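Local coordinates for RIM-binding protein, isoform F (Drosophila melanogaster, PDB 6Q9M), which probably acts as an active-zone scaffold of the presynaptic terminal that couples synaptic vesicle recruitment to release sites, at residues A[116-130]-A[142-155]. Residues are numbered along the deposited sequence; the frame is centred on the assembly and turned at random.
Sequences SSAVISWLPANSNHQ and TVKPGMYRHTITGL
One face of the Trp122 indole is covered by the backbone of Tyr148 and Arg149: Tyr148 O and Arg149 N sit over it, offset toward the rim. Tyr148 CA makes a CH-pi contact 4.0 Å from the centroid of the Trp122 five-membered ring. Chi1 at 60° puts CG of Trp122 between backbone N and carbonyl carbon and swings the ring under the neighbouring chain. Val143 CG1 meets the ring edge at Trp122 CZ2, 3.6 Å away. His131 stacks edge-to-face with the indole.

Strands 118-123 and 149-152 are antiparallel neighbours in one sheet of this fibronectin type III sandwich. Ala118-Ile152 and Ile120-His150 are hydrogen-bonded pairs, each with two backbone N-H...O bonds, and Trp122 N donates to Tyr148 O. The CD1 atoms of Ile120 and Ile152 are 3.8 Å apart. Arg149 NH1 donates to Ser121 OG at 3.1 Å, in the guanidinium plane. Tyr148 CE2 covers one face of that guanidinium, whose NH2 salt-bridges Asp6. Gly146 N donates a hydrogen bond to Ser127 O (3.0 Å), joining type II turn 144-147 to type I turn 126-129.

Ile120 and Ile152 add apolar carbon to the inner face, while the other mixes Val119 with polar Ser121, Arg149 and Thr151.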
loop_
_atom_site.group_PDB
_atom_site.type_symbol
_atom_site.label_atom_id
_atom_site.label_comp_id
_atom_site.label_asym_id
_atom_site.label_seq_id
_atom_site.Cartn_x
_atom_site.Cartn_y
_atom_site.Cartn_z
ATOM N N SER A 116 -7.081 -12.982 12.280
ATOM C CA SER A 116 -8.192 -13.388 11.436
ATOM C C SER A 116 -8.486 -12.427 10.291
ATOM O O SER A 116 -9.480 -12.631 9.580
ATOM C CB SER A 116 -9.451 -13.539 12.275
ATOM O OG SER A 116 -9.877 -12.256 12.669
ATOM N N SER A 117 -7.673 -11.395 10.085
ATOM C CA SER A 117 -8.036 -10.371 9.118
ATOM C C SER A 117 -6.807 -9.563 8.724
ATOM O O SER A 117 -5.770 -9.605 9.386
ATOM C CB SER A 117 -9.113 -9.453 9.685
ATOM O OG SER A 117 -8.558 -8.628 10.697
ATOM N N ALA A 118 -6.957 -8.795 7.645
ATOM C CA ALA A 118 -5.904 -7.917 7.155
ATOM C C ALA A 118 -6.537 -6.859 6.263
ATOM O O ALA A 118 -7.589 -7.088 5.662
ATOM C CB ALA A 118 -4.824 -8.696 6.386
ATOM N N VAL A 119 -5.917 -5.688 6.212
ATOM C CA VAL A 119 -6.318 -4.648 5.269
ATOM C C VAL A 119 -5.430 -4.782 4.039
ATOM O O VAL A 119 -4.196 -4.776 4.149
ATOM C CB VAL A 119 -6.227 -3.244 5.895
ATOM C CG1 VAL A 119 -6.227 -2.132 4.813
ATOM C CG2 VAL A 119 -7.385 -3.028 6.863
ATOM N N ILE A 120 -6.059 -4.922 2.877
ATOM C CA ILE A 120 -5.376 -5.076 1.599
ATOM C C ILE A 120 -5.513 -3.772 0.832
ATOM O O ILE A 120 -6.634 -3.321 0.576
ATOM C CB ILE A 120 -5.969 -6.229 0.766
ATOM C CG1 ILE A 120 -6.060 -7.531 1.580
ATOM C CG2 ILE A 120 -5.182 -6.392 -0.532
ATOM C CD1 ILE A 120 -4.729 -8.079 2.027
ATOM N N SER A 121 -4.379 -3.210 0.413
ATOM C CA SER A 121 -4.292 -2.006 -0.403
ATOM C C SER A 121 -3.589 -2.319 -1.722
ATOM O O SER A 121 -2.814 -3.281 -1.826
ATOM C CB SER A 121 -3.513 -0.903 0.318
ATOM O OG SER A 121 -4.057 -0.658 1.608
ATOM N N TRP A 122 -3.847 -1.480 -2.726
ATOM C CA TRP A 122 -3.178 -1.616 -4.014
ATOM C C TRP A 122 -3.202 -0.278 -4.742
ATOM O O TRP A 122 -3.854 0.685 -4.320
ATOM C CB TRP A 122 -3.822 -2.710 -4.874
ATOM C CG TRP A 122 -5.263 -2.478 -5.191
ATOM C CD1 TRP A 122 -5.772 -1.912 -6.323
ATOM C CD2 TRP A 122 -6.392 -2.829 -4.375
ATOM N NE1 TRP A 122 -7.150 -1.891 -6.262
ATOM C CE2 TRP A 122 -7.554 -2.437 -5.074
ATOM C CE3 TRP A 122 -6.532 -3.432 -3.120
ATOM C CZ2 TRP A 122 -8.838 -2.615 -4.554
ATOM C CZ3 TRP A 122 -7.791 -3.615 -2.618
ATOM C CH2 TRP A 122 -8.935 -3.206 -3.334
ATOM N N LEU A 123 -2.450 -0.229 -5.835
ATOM C CA LEU A 123 -2.451 0.897 -6.750
ATOM C C LEU A 123 -3.011 0.401 -8.069
ATOM O O LEU A 123 -2.358 -0.403 -8.743
ATOM C CB LEU A 123 -1.043 1.463 -6.939
ATOM C CG LEU A 123 -0.906 2.715 -7.822
ATOM C CD1 LEU A 123 -1.826 3.844 -7.332
ATOM C CD2 LEU A 123 0.558 3.198 -7.889
ATOM N N PRO A 124 -4.220 0.794 -8.453
ATOM C CA PRO A 124 -4.766 0.334 -9.726
ATOM C C PRO A 124 -3.995 0.958 -10.876
ATOM O O PRO A 124 -3.362 2.005 -10.733
ATOM C CB PRO A 124 -6.217 0.829 -9.698
ATOM C CG PRO A 124 -6.212 1.985 -8.765
ATOM C CD PRO A 124 -5.125 1.727 -7.755
ATOM N N ALA A 125 -4.036 0.280 -12.025
ATOM C CA ALA A 125 -3.554 0.881 -13.258
ATOM C C ALA A 125 -4.552 1.881 -13.815
ATOM O O ALA A 125 -4.147 2.852 -14.465
ATOM C CB ALA A 125 -3.271 -0.195 -14.305
ATOM N N ASN A 126 -5.841 1.671 -13.562
ATOM C CA ASN A 126 -6.888 2.617 -13.966
ATOM C C ASN A 126 -8.009 2.526 -12.942
ATOM O O ASN A 126 -8.631 1.468 -12.791
ATOM C CB ASN A 126 -7.411 2.313 -15.373
ATOM C CG ASN A 126 -8.397 3.350 -15.864
ATOM O OD1 ASN A 126 -9.369 3.681 -15.180
ATOM N ND2 ASN A 126 -8.145 3.884 -17.056
ATOM N N SER A 127 -8.274 3.620 -12.241
ATOM C CA SER A 127 -9.176 3.535 -11.102
ATOM C C SER A 127 -10.642 3.621 -11.495
ATOM O O SER A 127 -11.496 3.736 -10.612
ATOM C CB SER A 127 -8.836 4.623 -10.094
ATOM O OG SER A 127 -8.893 5.875 -10.739
ATOM N N ASN A 128 -10.946 3.575 -12.793
ATOM C CA ASN A 128 -12.316 3.418 -13.262
ATOM C C ASN A 128 -12.769 1.965 -13.257
ATOM O O ASN A 128 -13.955 1.709 -13.465
ATOM C CB ASN A 128 -12.477 3.967 -14.688
ATOM C CG ASN A 128 -12.231 5.469 -14.787
ATOM O OD1 ASN A 128 -12.800 6.265 -14.037
ATOM N ND2 ASN A 128 -11.402 5.861 -15.742
ATOM N N HIS A 129 -11.860 1.018 -13.039
ATOM C CA HIS A 129 -12.178 -0.403 -13.092
ATOM C C HIS A 129 -12.611 -0.925 -11.733
ATOM O O HIS A 129 -12.097 -0.509 -10.692
ATOM C CB HIS A 129 -10.969 -1.224 -13.550
ATOM C CG HIS A 129 -10.632 -1.054 -14.993
ATOM N ND1 HIS A 129 -10.355 0.173 -15.551
ATOM C CD2 HIS A 129 -10.517 -1.959 -15.992
ATOM C CE1 HIS A 129 -10.091 0.019 -16.836
ATOM N NE2 HIS A 129 -10.180 -1.266 -17.127
ATOM N N GLN A 130 -13.513 -1.900 -11.756
ATOM C CA GLN A 130 -13.708 -2.724 -10.576
ATOM C C GLN A 130 -12.489 -3.614 -10.361
ATOM O O GLN A 130 -11.793 -3.998 -11.306
ATOM C CB GLN A 130 -14.960 -3.578 -10.721
ATOM C CG GLN A 130 -16.223 -2.778 -10.933
ATOM C CD GLN A 130 -17.454 -3.657 -10.904
ATOM O OE1 GLN A 130 -18.095 -3.822 -9.863
ATOM N NE2 GLN A 130 -17.785 -4.240 -12.044
ATOM N N THR A 142 -15.485 -8.334 -4.786
ATOM C CA THR A 142 -15.364 -7.412 -5.907
ATOM C C THR A 142 -15.626 -5.993 -5.410
ATOM O O THR A 142 -16.630 -5.741 -4.733
ATOM C CB THR A 142 -16.336 -7.790 -7.018
ATOM O OG1 THR A 142 -16.044 -9.122 -7.453
ATOM C CG2 THR A 142 -16.206 -6.840 -8.193
ATOM N N VAL A 143 -14.731 -5.070 -5.749
ATOM C CA VAL A 143 -14.709 -3.741 -5.146
ATOM C C VAL A 143 -14.945 -2.689 -6.224
ATOM O O VAL A 143 -14.461 -2.816 -7.353
ATOM C CB VAL A 143 -13.387 -3.498 -4.379
ATOM C CG1 VAL A 143 -12.299 -2.990 -5.284
ATOM C CG2 VAL A 143 -13.625 -2.539 -3.245
ATOM N N LYS A 144 -15.714 -1.659 -5.874
ATOM C CA LYS A 144 -16.191 -0.706 -6.851
ATOM C C LYS A 144 -15.064 0.231 -7.293
ATOM O O LYS A 144 -14.072 0.400 -6.578
ATOM C CB LYS A 144 -17.372 0.091 -6.266
ATOM C CG LYS A 144 -17.087 0.755 -4.926
ATOM C CD LYS A 144 -18.318 1.503 -4.378
ATOM C CE LYS A 144 -17.908 2.594 -3.385
ATOM N NZ LYS A 144 -18.996 3.567 -3.082
ATOM N N PRO A 145 -15.217 0.884 -8.457
ATOM C CA PRO A 145 -14.171 1.800 -8.932
ATOM C C PRO A 145 -13.902 2.900 -7.917
ATOM O O PRO A 145 -14.799 3.345 -7.196
ATOM C CB PRO A 145 -14.759 2.387 -10.230
ATOM C CG PRO A 145 -16.053 1.656 -10.492
ATOM C CD PRO A 145 -16.473 1.016 -9.236
ATOM N N GLY A 146 -12.658 3.367 -7.888
ATOM C CA GLY A 146 -12.257 4.360 -6.917
ATOM C C GLY A 146 -11.852 3.787 -5.581
ATOM O O GLY A 146 -11.342 4.531 -4.734
ATOM N N MET A 147 -12.069 2.496 -5.356
ATOM C CA MET A 147 -11.678 1.845 -4.112
ATOM C C MET A 147 -10.352 1.136 -4.307
ATOM O O MET A 147 -10.175 0.408 -5.289
ATOM C CB MET A 147 -12.725 0.832 -3.663
ATOM C CG MET A 147 -12.735 0.658 -2.169
ATOM S SD MET A 147 -13.951 1.760 -1.449
ATOM C CE MET A 147 -15.397 0.698 -1.472
ATOM N N TYR A 148 -9.424 1.346 -3.368
ATOM C CA TYR A 148 -8.076 0.787 -3.440
ATOM C C TYR A 148 -7.675 0.086 -2.148
ATOM O O TYR A 148 -6.494 -0.232 -1.963
ATOM C CB TYR A 148 -7.058 1.889 -3.753
ATOM C CG TYR A 148 -7.112 3.032 -2.766
ATOM C CD1 TYR A 148 -8.045 4.054 -2.905
ATOM C CD2 TYR A 148 -6.243 3.083 -1.686
ATOM C CE1 TYR A 148 -8.103 5.108 -2.000
ATOM C CE2 TYR A 148 -6.290 4.151 -0.764
ATOM C CZ TYR A 148 -7.224 5.151 -0.932
ATOM O OH TYR A 148 -7.293 6.206 -0.029
ATOM N N ARG A 149 -8.615 -0.132 -1.242
ATOM C CA ARG A 149 -8.369 -0.815 0.016
ATOM C C ARG A 149 -9.549 -1.722 0.281
ATOM O O ARG A 149 -10.686 -1.400 -0.088
ATOM C CB ARG A 149 -8.231 0.156 1.205
ATOM C CG ARG A 149 -6.907 0.877 1.333
ATOM C CD ARG A 149 -6.697 1.360 2.782
ATOM N NE ARG A 149 -6.274 2.754 2.877
ATOM C CZ ARG A 149 -5.060 3.207 2.556
ATOM N NH1 ARG A 149 -4.142 2.366 2.098
ATOM N NH2 ARG A 149 -4.766 4.506 2.677
ATOM N N HIS A 150 -9.282 -2.837 0.952
ATOM C CA HIS A 150 -10.376 -3.681 1.414
ATOM C C HIS A 150 -9.901 -4.594 2.530
ATOM O O HIS A 150 -8.849 -5.231 2.410
ATOM C CB HIS A 150 -10.954 -4.523 0.284
ATOM C CG HIS A 150 -12.082 -5.377 0.734
ATOM N ND1 HIS A 150 -13.322 -4.858 1.030
ATOM C CD2 HIS A 150 -12.152 -6.702 0.997
ATOM C CE1 HIS A 150 -14.119 -5.828 1.431
ATOM N NE2 HIS A 150 -13.426 -6.952 1.441
ATOM N N THR A 151 -10.692 -4.682 3.589
ATOM C CA THR A 151 -10.401 -5.602 4.678
ATOM C C THR A 151 -10.883 -7.008 4.332
ATOM O O THR A 151 -12.053 -7.198 3.989
ATOM C CB THR A 151 -11.074 -5.127 5.960
ATOM O OG1 THR A 151 -10.605 -3.813 6.289
ATOM C CG2 THR A 151 -10.748 -6.092 7.087
ATOM N N ILE A 152 -9.980 -7.990 4.399
ATOM C CA ILE A 152 -10.341 -9.400 4.259
ATOM C C ILE A 152 -10.471 -10.012 5.646
ATOM O O ILE A 152 -9.663 -9.729 6.539
ATOM C CB ILE A 152 -9.323 -10.182 3.403
ATOM C CG1 ILE A 152 -7.886 -9.935 3.881
ATOM C CG2 ILE A 152 -9.511 -9.854 1.913
ATOM C CD1 ILE A 152 -6.871 -10.950 3.337
ATOM N N THR A 153 -11.496 -10.839 5.835
ATOM C CA THR A 153 -11.750 -11.558 7.082
ATOM C C THR A 153 -11.799 -13.061 6.806
ATOM O O THR A 153 -11.426 -13.534 5.729
ATOM C CB THR A 153 -13.045 -11.080 7.752
ATOM O OG1 THR A 153 -14.155 -11.269 6.865
ATOM C CG2 THR A 153 -12.940 -9.621 8.143
ATOM N N GLY A 154 -12.222 -13.828 7.808
ATOM C CA GLY A 154 -12.318 -15.266 7.600
ATOM C C GLY A 154 -10.993 -15.996 7.576
ATOM O O GLY A 154 -10.936 -17.146 7.101
ATOM N N LEU A 155 -9.918 -15.360 8.042
ATOM C CA LEU A 155 -8.616 -16.002 8.055
ATOM C C LEU A 155 -8.414 -16.770 9.360
ATOM O O LEU A 155 -9.092 -16.538 10.360
ATOM C CB LEU A 155 -7.497 -14.969 7.871
ATOM C CG LEU A 155 -7.641 -13.979 6.705
ATOM C CD1 LEU A 155 -6.379 -13.178 6.500
ATOM C CD2 LEU A 155 -8.009 -14.693 5.423
#